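Long-range contacts in endo-beta-1,2-glucanase (Talaromyces funiculosus, PDB 6IMV), which catalyses the hydrolysis of internal beta-1,2-glucosidic linkages in beta-1,2-glucan, the glucose polymer whose disaccharide unit is sophorose: residues W40-Q46 and N412-S416; K82-Q86 and T432-K436; S302-W307 and Y384-P388. All blocks are in the same frame, centred on the assembly; numbering follows the deposited sequence.

In the fold
Along the chain the segments come in the order 40-46, 82-86, 302-307, 384-388, 412-416, 432-436, so interactions 1 and 2 cross and interaction 3 is nested inside both. Helix 433-443 ties them together: Lys436 near its start reaches Glu41 and Tyr414 of interaction 1, while Asp434 and Ser435 pack on Tyr384 of interaction 3. Interaction 2 thus stands between the others, its centre about 13 Å from that of interaction 1 and about 12 Å from that of interaction 3, whereas the centres of 1 and 3 are about 20 Å apart. Interactions 2 and 3 border the bound sugars; interaction 1 joins residues 40-46 to a hairpin of the antiparallel sheet, which helix 433-443 links to the sugar site.

Interaction 1. Residues W40-Q46 and N412-S416; sequences WEGKFHQ and NIYGS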
loop_
_atom_site.group_PDB
_atom_site.type_symbol
_atom_site.label_atom_id
_atom_site.label_comp_id
_atom_site.label_asym_id
_atom_site.label_seq_id
_atom_site.Cartn_x
_atom_site.Cartn_y
_atom_site.Cartn_z
ATOM N N TRP A 40 17.771 1.967 -6.485
ATOM C CA TRP A 40 17.838 0.541 -6.167
ATOM C C TRP A 40 16.438 -0.077 -6.041
ATOM O O TRP A 40 16.243 -1.232 -6.459
ATOM C CB TRP A 40 18.731 0.308 -4.951
ATOM C CG TRP A 40 20.163 0.402 -5.366
ATOM C CD1 TRP A 40 20.997 1.462 -5.183
ATOM C CD2 TRP A 40 20.897 -0.565 -6.141
ATOM N NE1 TRP A 40 22.210 1.211 -5.764
ATOM C CE2 TRP A 40 22.177 -0.022 -6.364
ATOM C CE3 TRP A 40 20.598 -1.834 -6.663
ATOM C CZ2 TRP A 40 23.162 -0.711 -7.069
ATOM C CZ3 TRP A 40 21.571 -2.513 -7.365
ATOM C CH2 TRP A 40 22.838 -1.958 -7.557
ATOM N N GLU A 41 15.470 0.687 -5.520
ATOM C CA GLU A 41 14.084 0.221 -5.477
ATOM C C GLU A 41 13.601 -0.129 -6.896
ATOM O O GLU A 41 12.895 -1.115 -7.094
ATOM C CB GLU A 41 13.175 1.272 -4.830
ATOM C CG GLU A 41 13.243 1.319 -3.307
ATOM C CD GLU A 41 13.327 -0.029 -2.621
ATOM O OE1 GLU A 41 12.405 -0.856 -2.800
ATOM O OE2 GLU A 41 14.326 -0.254 -1.925
ATOM N N GLY A 42 13.976 0.703 -7.874
ATOM C CA GLY A 42 13.632 0.516 -9.272
ATOM C C GLY A 42 14.092 -0.813 -9.857
ATOM O O GLY A 42 13.486 -1.308 -10.799
ATOM N N LYS A 43 15.160 -1.401 -9.308
ATOM C CA LYS A 43 15.666 -2.697 -9.776
ATOM C C LYS A 43 14.673 -3.820 -9.462
ATOM O O LYS A 43 14.744 -4.889 -10.077
ATOM C CB LYS A 43 17.045 -3.007 -9.184
ATOM C CG LYS A 43 18.142 -2.031 -9.584
ATOM C CD LYS A 43 18.157 -1.729 -11.064
ATOM C CE LYS A 43 19.387 -0.962 -11.505
ATOM N NZ LYS A 43 19.158 -0.329 -12.825
ATOM N N PHE A 44 13.761 -3.577 -8.517
ATOM C CA PHE A 44 12.666 -4.509 -8.232
ATOM C C PHE A 44 11.770 -4.654 -9.468
ATOM O O PHE A 44 11.181 -5.724 -9.699
ATOM C CB PHE A 44 11.869 -4.039 -7.015
ATOM C CG PHE A 44 10.688 -4.897 -6.629
ATOM C CD1 PHE A 44 10.843 -6.252 -6.369
ATOM C CD2 PHE A 44 9.433 -4.337 -6.459
ATOM C CE1 PHE A 44 9.765 -7.031 -5.976
ATOM C CE2 PHE A 44 8.354 -5.117 -6.067
ATOM C CZ PHE A 44 8.522 -6.461 -5.826
ATOM N N HIS A 45 11.678 -3.574 -10.259
ATOM C CA HIS A 45 10.791 -3.516 -11.419
ATOM C C HIS A 45 11.440 -4.235 -12.605
ATOM O O HIS A 45 12.027 -3.590 -13.475
ATOM C CB HIS A 45 10.440 -2.064 -11.768
ATOM C CG HIS A 45 9.348 -1.963 -12.777
ATOM N ND1 HIS A 45 9.599 -1.952 -14.133
ATOM C CD2 HIS A 45 8.008 -1.901 -12.638
ATOM C CE1 HIS A 45 8.458 -1.866 -14.786
ATOM N NE2 HIS A 45 7.466 -1.826 -13.891
ATOM N N GLN A 46 11.322 -5.564 -12.613
ATOM C CA GLN A 46 11.844 -6.425 -13.671
ATOM C C GLN A 46 10.918 -7.638 -13.819
ATOM O O GLN A 46 10.293 -8.083 -12.849
ATOM C CB GLN A 46 13.245 -6.952 -13.341
ATOM C CG GLN A 46 14.306 -5.878 -13.186
ATOM C CD GLN A 46 15.687 -6.476 -13.048
ATOM O OE1 GLN A 46 16.166 -7.143 -13.963
ATOM N NE2 GLN A 46 16.347 -6.224 -11.922
ATOM N N ASN A 412 19.653 -5.297 -0.943
ATOM C CA ASN A 412 19.924 -6.255 -1.997
ATOM C C ASN A 412 19.947 -5.504 -3.335
ATOM O O ASN A 412 19.641 -4.316 -3.369
ATOM C CB ASN A 412 18.893 -7.387 -1.978
ATOM C CG ASN A 412 17.474 -6.884 -2.112
ATOM O OD1 ASN A 412 17.041 -6.528 -3.206
ATOM N ND2 ASN A 412 16.743 -6.861 -1.012
ATOM N N ILE A 413 20.257 -6.220 -4.422
ATOM C CA ILE A 413 20.378 -5.623 -5.769
ATOM C C ILE A 413 19.011 -5.223 -6.331
ATOM O O ILE A 413 18.950 -4.705 -7.450
ATOM C CB ILE A 413 21.113 -6.561 -6.749
ATOM C CG1 ILE A 413 20.427 -7.920 -6.907
ATOM C CG2 ILE A 413 22.574 -6.710 -6.362
ATOM C CD1 ILE A 413 20.912 -8.702 -8.108
ATOM N N TYR A 414 17.932 -5.452 -5.569
ATOM C CA TYR A 414 16.592 -4.967 -5.924
ATOM C C TYR A 414 16.081 -3.960 -4.883
ATOM O O TYR A 414 14.870 -3.700 -4.819
ATOM C CB TYR A 414 15.627 -6.151 -6.056
ATOM C CG TYR A 414 16.192 -7.357 -6.764
ATOM C CD1 TYR A 414 16.147 -7.469 -8.146
ATOM C CD2 TYR A 414 16.794 -8.387 -6.049
ATOM C CE1 TYR A 414 16.680 -8.573 -8.799
ATOM C CE2 TYR A 414 17.312 -9.501 -6.681
ATOM C CZ TYR A 414 17.256 -9.592 -8.060
ATOM O OH TYR A 414 17.783 -10.690 -8.667
ATOM N N GLY A 415 16.995 -3.389 -4.086
ATOM C CA GLY A 415 16.663 -2.379 -3.065
ATOM C C GLY A 415 16.568 -2.984 -1.674
ATOM O O GLY A 415 17.355 -3.857 -1.328
ATOM N N SER A 416 15.600 -2.511 -0.882
ATOM C CA SER A 416 15.438 -2.959 0.510
ATOM C C SER A 416 14.921 -4.404 0.556
ATOM O O SER A 416 14.205 -4.877 -0.354
ATOM C CB SER A 416 14.544 -2.032 1.293
ATOM O OG SER A 416 13.214 -2.016 0.779
#
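Residues 40-44, helical in phi/psi, come up against a tight hairpin that joins strands 411-412 and 415-421. That hairpin is a type I turn from Asn412 to Gly415, closed by Asn412 N to Gly415 O at 2.7 Å and Gly415 N to Asn412 O at 2.9 Å; Asn412 OD1 accepts from Tyr414 N in an Asx turn. The backbones come very close, with 4.4 Å between the CA atoms of Glu41 and Gly415 and 4.6 Å between those of Lys43 and Tyr414. A CB on Gly415 would clash with Glu41 OE2, and its phi of 99° with psi of -141° independently calls for glycine. Among the side chains, the edge of Trp40 meets the turn, CE3 lying 3.4 Å from Ile413 O, and its NE1 bonds to Pro13 O. Tyr414 lies along 43-46, with CD1 3.5 Å from Lys43 O, which itself accepts from Gln46 NE2; the Tyr414 hydroxyl bonds to Gly71 N. Phe44 CB sits 3.7 Å from Tyr414 O. Ser416 N donates to Glu41 OE2 across the contact, 2.8 Å and nearly straight. Glu41 OE1 pairs with Lys436, whose amine also bonds to Tyr414 O and Ser416 O. A buried carboxylate is therefore neutralised by a lysine while binding the strand's backbone, uniting residues 40-44, hairpin and helix 433-443.

Interaction 2. Residues K82-Q86 and T432-K436; sequences KESLQ and TWDSK. With BGC (beta-D-glucopyranose), chain I.
Lys82 NZ donates to Asp434 OD1 at 2.7 Å, a salt bridge at the wall of the sugar-binding pocket, where two helices meet in what is probably the (alpha/alpha)6 barrel of this glycoside hydrolase family. Lys82 reaches over with chi1 m, chi2 near 92°, chi3 t and chi4 p; Asp434 has chi1 near -80°. Both residues border a beta-D-glucopyranose, whose O6 lies 3.0 Å from Lys82 CE and 3.6 Å from Asp434 OD1; Asp60 and Asn348 hydrogen-bond the same sugar. Residues 82-86 form regular helix within 80-94. Thr432 ends a strand and is the N-cap of the weakly bonded first turn of helix 433-443, its OG1 (chi1 p) accepting from Ser435 N at 3.2 Å. The backbones approach at Lys82 and Trp433, 5.9 Å between CA atoms. Trp433, chi1 m and chi2 near 85°, turns its indole onto the 82-86 helix, while NE1 finds its partner in Ser50. Leu85, chi1 m and chi2 t, packs CD1 3.9 Å from Trp433 CB and 3.5 Å from Trp433 O. Gln86 is extended, chi1 and chi2 both t, its OE1 bonds to Lys123, and its CB makes a CH-pi contact 4.0 Å from the centroid of the six-membered ring of Trp433, 29° off the ring normal.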
loop_
_atom_site.group_PDB
_atom_site.type_symbol
_atom_site.label_atom_id
_atom_site.label_comp_id
_atom_site.label_asym_id
_atom_site.label_seq_id
_atom_site.Cartn_x
_atom_site.Cartn_y
_atom_site.Cartn_z
ATOM N N LYS A 82 -1.601 -5.085 -4.629
ATOM C CA LYS A 82 -0.256 -4.908 -5.221
ATOM C C LYS A 82 -0.382 -4.178 -6.567
ATOM O O LYS A 82 0.429 -3.328 -6.906
ATOM C CB LYS A 82 0.469 -6.248 -5.393
ATOM C CG LYS A 82 0.643 -7.048 -4.105
ATOM C CD LYS A 82 -0.479 -8.026 -3.827
ATOM C CE LYS A 82 -0.507 -8.493 -2.387
ATOM N NZ LYS A 82 -0.718 -7.358 -1.451
ATOM N N GLU A 83 -1.426 -4.504 -7.325
ATOM C CA GLU A 83 -1.770 -3.773 -8.544
ATOM C C GLU A 83 -1.854 -2.265 -8.268
ATOM O O GLU A 83 -1.383 -1.479 -9.060
ATOM C CB GLU A 83 -3.094 -4.278 -9.113
ATOM C CG GLU A 83 -3.021 -5.687 -9.660
ATOM C CD GLU A 83 -2.220 -5.836 -10.937
ATOM O OE1 GLU A 83 -2.654 -5.288 -11.975
ATOM O OE2 GLU A 83 -1.162 -6.507 -10.893
ATOM N N SER A 84 -2.446 -1.887 -7.132
ATOM C CA SER A 84 -2.635 -0.483 -6.761
ATOM C C SER A 84 -1.279 0.217 -6.603
ATOM O O SER A 84 -1.141 1.366 -7.025
ATOM C CB SER A 84 -3.521 -0.343 -5.529
ATOM O OG SER A 84 -2.778 -0.518 -4.341
ATOM N N LEU A 85 -0.270 -0.490 -6.068
ATOM C CA LEU A 85 1.062 0.084 -5.854
ATOM C C LEU A 85 1.775 0.300 -7.197
ATOM O O LEU A 85 2.424 1.328 -7.396
ATOM C CB LEU A 85 1.873 -0.805 -4.911
ATOM C CG LEU A 85 1.361 -0.862 -3.469
ATOM C CD1 LEU A 85 2.112 -1.911 -2.659
ATOM C CD2 LEU A 85 1.462 0.498 -2.789
ATOM N N GLN A 86 1.625 -0.663 -8.108
ATOM C CA GLN A 86 2.214 -0.615 -9.432
ATOM C C GLN A 86 1.558 0.510 -10.247
ATOM O O GLN A 86 2.241 1.312 -10.884
ATOM C CB GLN A 86 2.039 -1.982 -10.095
ATOM C CG GLN A 86 2.617 -2.089 -11.496
ATOM C CD GLN A 86 2.315 -3.431 -12.118
ATOM O OE1 GLN A 86 1.411 -4.143 -11.691
ATOM N NE2 GLN A 86 3.069 -3.781 -13.146
ATOM N N THR A 432 8.653 -7.882 -1.723
ATOM C CA THR A 432 7.249 -7.733 -2.091
ATOM C C THR A 432 6.947 -6.267 -2.409
ATOM O O THR A 432 7.644 -5.372 -1.931
ATOM C CB THR A 432 6.304 -8.234 -0.986
ATOM O OG1 THR A 432 6.452 -7.398 0.160
ATOM C CG2 THR A 432 6.554 -9.678 -0.596
ATOM N N TRP A 433 5.896 -6.041 -3.209
ATOM C CA TRP A 433 5.392 -4.689 -3.484
ATOM C C TRP A 433 5.063 -3.991 -2.167
ATOM O O TRP A 433 5.439 -2.825 -1.972
ATOM C CB TRP A 433 4.161 -4.704 -4.399
ATOM C CG TRP A 433 4.469 -5.084 -5.810
ATOM C CD1 TRP A 433 4.550 -6.347 -6.309
ATOM C CD2 TRP A 433 4.762 -4.196 -6.904
ATOM N NE1 TRP A 433 4.856 -6.311 -7.639
ATOM C CE2 TRP A 433 4.995 -5.007 -8.037
ATOM C CE3 TRP A 433 4.841 -2.807 -7.042
ATOM C CZ2 TRP A 433 5.315 -4.470 -9.284
ATOM C CZ3 TRP A 433 5.160 -2.280 -8.275
ATOM C CH2 TRP A 433 5.404 -3.100 -9.374
ATOM N N ASP A 434 4.348 -4.713 -1.290
ATOM C CA ASP A 434 3.858 -4.175 -0.014
ATOM C C ASP A 434 5.020 -3.624 0.833
ATOM O O ASP A 434 4.882 -2.550 1.428
ATOM C CB ASP A 434 3.040 -5.226 0.751
ATOM C CG ASP A 434 1.600 -5.384 0.273
ATOM O OD1 ASP A 434 1.399 -5.696 -0.901
ATOM O OD2 ASP A 434 0.677 -5.232 1.100
ATOM N N SER A 435 6.153 -4.340 0.896
ATOM C CA SER A 435 7.263 -3.959 1.806
ATOM C C SER A 435 8.243 -2.970 1.159
ATOM O O SER A 435 9.177 -2.535 1.812
ATOM C CB SER A 435 8.013 -5.173 2.337
ATOM O OG SER A 435 8.885 -5.713 1.363
ATOM N N LYS A 436 8.037 -2.615 -0.115
ATOM C CA LYS A 436 9.050 -1.847 -0.857
ATOM C C LYS A 436 8.442 -0.642 -1.585
ATOM O O LYS A 436 8.962 0.477 -1.485
ATOM C CB LYS A 436 9.744 -2.764 -1.859
ATOM C CG LYS A 436 10.639 -3.825 -1.240
ATOM C CD LYS A 436 11.135 -4.840 -2.250
ATOM C CE LYS A 436 12.049 -4.263 -3.306
ATOM N NZ LYS A 436 13.205 -3.574 -2.685
HETATM C C2 BGC I . 0.241 -13.159 1.970
HETATM C C3 BGC I . 1.723 -13.182 1.556
HETATM C C4 BGC I . 2.166 -11.856 0.907
HETATM C C5 BGC I . 1.695 -10.671 1.762
HETATM C C6 BGC I . 2.031 -9.310 1.148
HETATM C C1 BGC I . -0.073 -11.899 2.765
HETATM O O1 BGC I . -1.446 -11.794 3.150
HETATM O O2 BGC I . -0.020 -14.278 2.799
HETATM O O3 BGC I . 1.979 -14.266 0.661
HETATM O O4 BGC I . 3.596 -11.808 0.721
HETATM O O5 BGC I . 0.281 -10.759 1.983
HETATM O O6 BGC I . 1.308 -9.159 -0.071
#

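Interaction 3. Residues S302-W307 and Y384-P388; sequences SSHETW and YSVFP. With GLC (alpha-D-glucopyranose), chain D.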
loop_
_atom_site.group_PDB
_atom_site.type_symbol
_atom_site.label_atom_id
_atom_site.label_comp_id
_atom_site.label_asym_id
_atom_site.label_seq_id
_atom_site.Cartn_x
_atom_site.Cartn_y
_atom_site.Cartn_z
ATOM N N SER A 302 -0.486 -1.226 12.754
ATOM C CA SER A 302 0.415 -1.474 11.648
ATOM C C SER A 302 0.367 -0.273 10.697
ATOM O O SER A 302 -0.733 0.252 10.426
ATOM C CB SER A 302 0.033 -2.741 10.923
ATOM O OG SER A 302 0.676 -2.824 9.658
ATOM N N SER A 303 1.536 0.119 10.172
ATOM C CA SER A 303 1.643 1.244 9.250
ATOM C C SER A 303 0.702 1.063 8.048
ATOM O O SER A 303 0.168 2.044 7.536
ATOM C CB SER A 303 3.073 1.448 8.795
ATOM O OG SER A 303 3.910 1.756 9.895
ATOM N N HIS A 304 0.506 -0.184 7.596
ATOM C CA HIS A 304 -0.260 -0.455 6.362
ATOM C C HIS A 304 -1.695 0.070 6.481
ATOM O O HIS A 304 -2.301 0.392 5.468
ATOM C CB HIS A 304 -0.235 -1.947 5.983
ATOM C CG HIS A 304 -1.288 -2.760 6.654
ATOM N ND1 HIS A 304 -1.164 -3.205 7.960
ATOM C CD2 HIS A 304 -2.485 -3.204 6.221
ATOM C CE1 HIS A 304 -2.246 -3.879 8.301
ATOM N NE2 HIS A 304 -3.065 -3.896 7.254
ATOM N N GLU A 305 -2.214 0.172 7.715
ATOM C CA GLU A 305 -3.604 0.592 7.971
ATOM C C GLU A 305 -3.865 2.031 7.492
ATOM O O GLU A 305 -5.022 2.423 7.356
ATOM C CB GLU A 305 -3.940 0.457 9.461
ATOM C CG GLU A 305 -3.897 -0.970 9.963
ATOM C CD GLU A 305 -3.787 -1.118 11.479
ATOM O OE1 GLU A 305 -4.114 -0.158 12.203
ATOM O OE2 GLU A 305 -3.340 -2.192 11.931
ATOM N N THR A 306 -2.795 2.796 7.222
ATOM C CA THR A 306 -2.844 4.216 6.862
ATOM C C THR A 306 -2.853 4.413 5.333
ATOM O O THR A 306 -2.912 5.538 4.857
ATOM C CB THR A 306 -1.672 4.935 7.548
ATOM O OG1 THR A 306 -1.875 4.822 8.958
ATOM C CG2 THR A 306 -1.539 6.393 7.175
ATOM N N TRP A 307 -2.856 3.304 4.580
ATOM C CA TRP A 307 -2.786 3.229 3.108
ATOM C C TRP A 307 -3.696 4.247 2.403
ATOM O O TRP A 307 -3.319 4.773 1.358
ATOM C CB TRP A 307 -3.157 1.806 2.691
ATOM C CG TRP A 307 -2.827 1.353 1.303
ATOM C CD1 TRP A 307 -3.298 1.843 0.120
ATOM C CD2 TRP A 307 -2.062 0.176 0.972
ATOM N NE1 TRP A 307 -2.837 1.083 -0.924
ATOM C CE2 TRP A 307 -2.092 0.040 -0.434
ATOM C CE3 TRP A 307 -1.366 -0.778 1.729
ATOM C CZ2 TRP A 307 -1.431 -0.995 -1.096
ATOM C CZ3 TRP A 307 -0.721 -1.805 1.074
ATOM C CH2 TRP A 307 -0.755 -1.911 -0.320
ATOM N N TYR A 384 9.141 -0.675 5.362
ATOM C CA TYR A 384 7.935 -0.015 4.820
ATOM C C TYR A 384 7.078 0.597 5.939
ATOM O O TYR A 384 6.192 1.416 5.653
ATOM C CB TYR A 384 7.150 -0.957 3.909
ATOM C CG TYR A 384 5.957 -1.663 4.494
ATOM C CD1 TYR A 384 6.090 -2.895 5.117
ATOM C CD2 TYR A 384 4.680 -1.149 4.355
ATOM C CE1 TYR A 384 4.992 -3.580 5.612
ATOM C CE2 TYR A 384 3.569 -1.816 4.858
ATOM C CZ TYR A 384 3.722 -3.039 5.488
ATOM O OH TYR A 384 2.627 -3.704 5.981
ATOM N N SER A 385 7.349 0.228 7.200
ATOM C CA SER A 385 6.730 0.855 8.370
ATOM C C SER A 385 6.889 2.385 8.350
ATOM O O SER A 385 6.105 3.093 8.977
ATOM C CB SER A 385 7.273 0.283 9.655
ATOM O OG SER A 385 8.659 0.577 9.809
ATOM N N VAL A 386 7.890 2.890 7.627
ATOM C CA VAL A 386 8.181 4.329 7.571
ATOM C C VAL A 386 7.275 5.066 6.567
ATOM O O VAL A 386 7.319 6.286 6.533
ATOM C CB VAL A 386 9.653 4.601 7.205
ATOM C CG1 VAL A 386 10.616 3.777 8.042
ATOM C CG2 VAL A 386 9.913 4.407 5.718
ATOM N N PHE A 387 6.505 4.369 5.724
ATOM C CA PHE A 387 5.837 5.074 4.613
ATOM C C PHE A 387 4.939 6.198 5.142
ATOM O O PHE A 387 4.975 7.291 4.586
ATOM C CB PHE A 387 5.158 4.110 3.630
ATOM C CG PHE A 387 3.735 3.725 3.922
ATOM C CD1 PHE A 387 2.697 4.615 3.703
ATOM C CD2 PHE A 387 3.427 2.446 4.362
ATOM C CE1 PHE A 387 1.385 4.250 3.960
ATOM C CE2 PHE A 387 2.116 2.084 4.623
ATOM C CZ PHE A 387 1.095 2.981 4.407
ATOM N N PRO A 388 4.149 6.032 6.231
ATOM C CA PRO A 388 3.292 7.117 6.712
ATOM C C PRO A 388 4.108 8.280 7.302
ATOM O O PRO A 388 3.686 9.428 7.223
ATOM C CB PRO A 388 2.409 6.484 7.806
ATOM C CG PRO A 388 2.644 4.994 7.688
ATOM C CD PRO A 388 4.008 4.825 7.054
HETATM C C1 GLC D . -8.091 -7.231 7.519
HETATM C C2 GLC D . -7.398 -6.664 6.301
HETATM C C3 GLC D . -6.344 -5.649 6.704
HETATM C C4 GLC D . -6.994 -4.534 7.503
HETATM C C5 GLC D . -7.704 -5.140 8.714
HETATM C C6 GLC D . -8.502 -4.085 9.477
HETATM O O1 GLC D . -7.095 -8.003 8.222
HETATM O O2 GLC D . -6.755 -7.751 5.619
HETATM O O3 GLC D . -5.693 -5.087 5.565
HETATM O O4 GLC D . -6.006 -3.564 7.875
HETATM O O5 GLC D . -8.613 -6.169 8.306
HETATM O O6 GLC D . -9.522 -3.521 8.648
#
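His304 brings this contact to the sugar-binding cleft: its NE2 donates to O4 of the bound alpha-D-glucopyranose at 3.0 Å and weakly to O3 at 3.3 Å, and Glu250 and Asp247 hydrogen-bond the same sugar. On the other side of the ring, His304 ND1 and Ser302 OG share a 2.5 Å hydrogen bond. The 3-10 turn of 303-307 that carries the histidine packs against 384-388. Ser303 points across and donates from OG to Ser385 O at 2.7 Å, with Pro388 CG 3.7 Å from Ser303 CB. Phe387 sets its ring edge against Trp307 N, 4.0 Å from CZ; the same CZ lies 3.4 Å from Ser303 O, while Thr306 CG2 rests 4.0 Å from Pro388 CB. Tyr384 OH passes 3.4 Å from His304 CB and bonds to Ser346 O. Every touching residue is buried. A 3-10 loop packed on 384-388 thus puts a histidine on the sugar, consistent with the substrate cleft of an endo-glucanase.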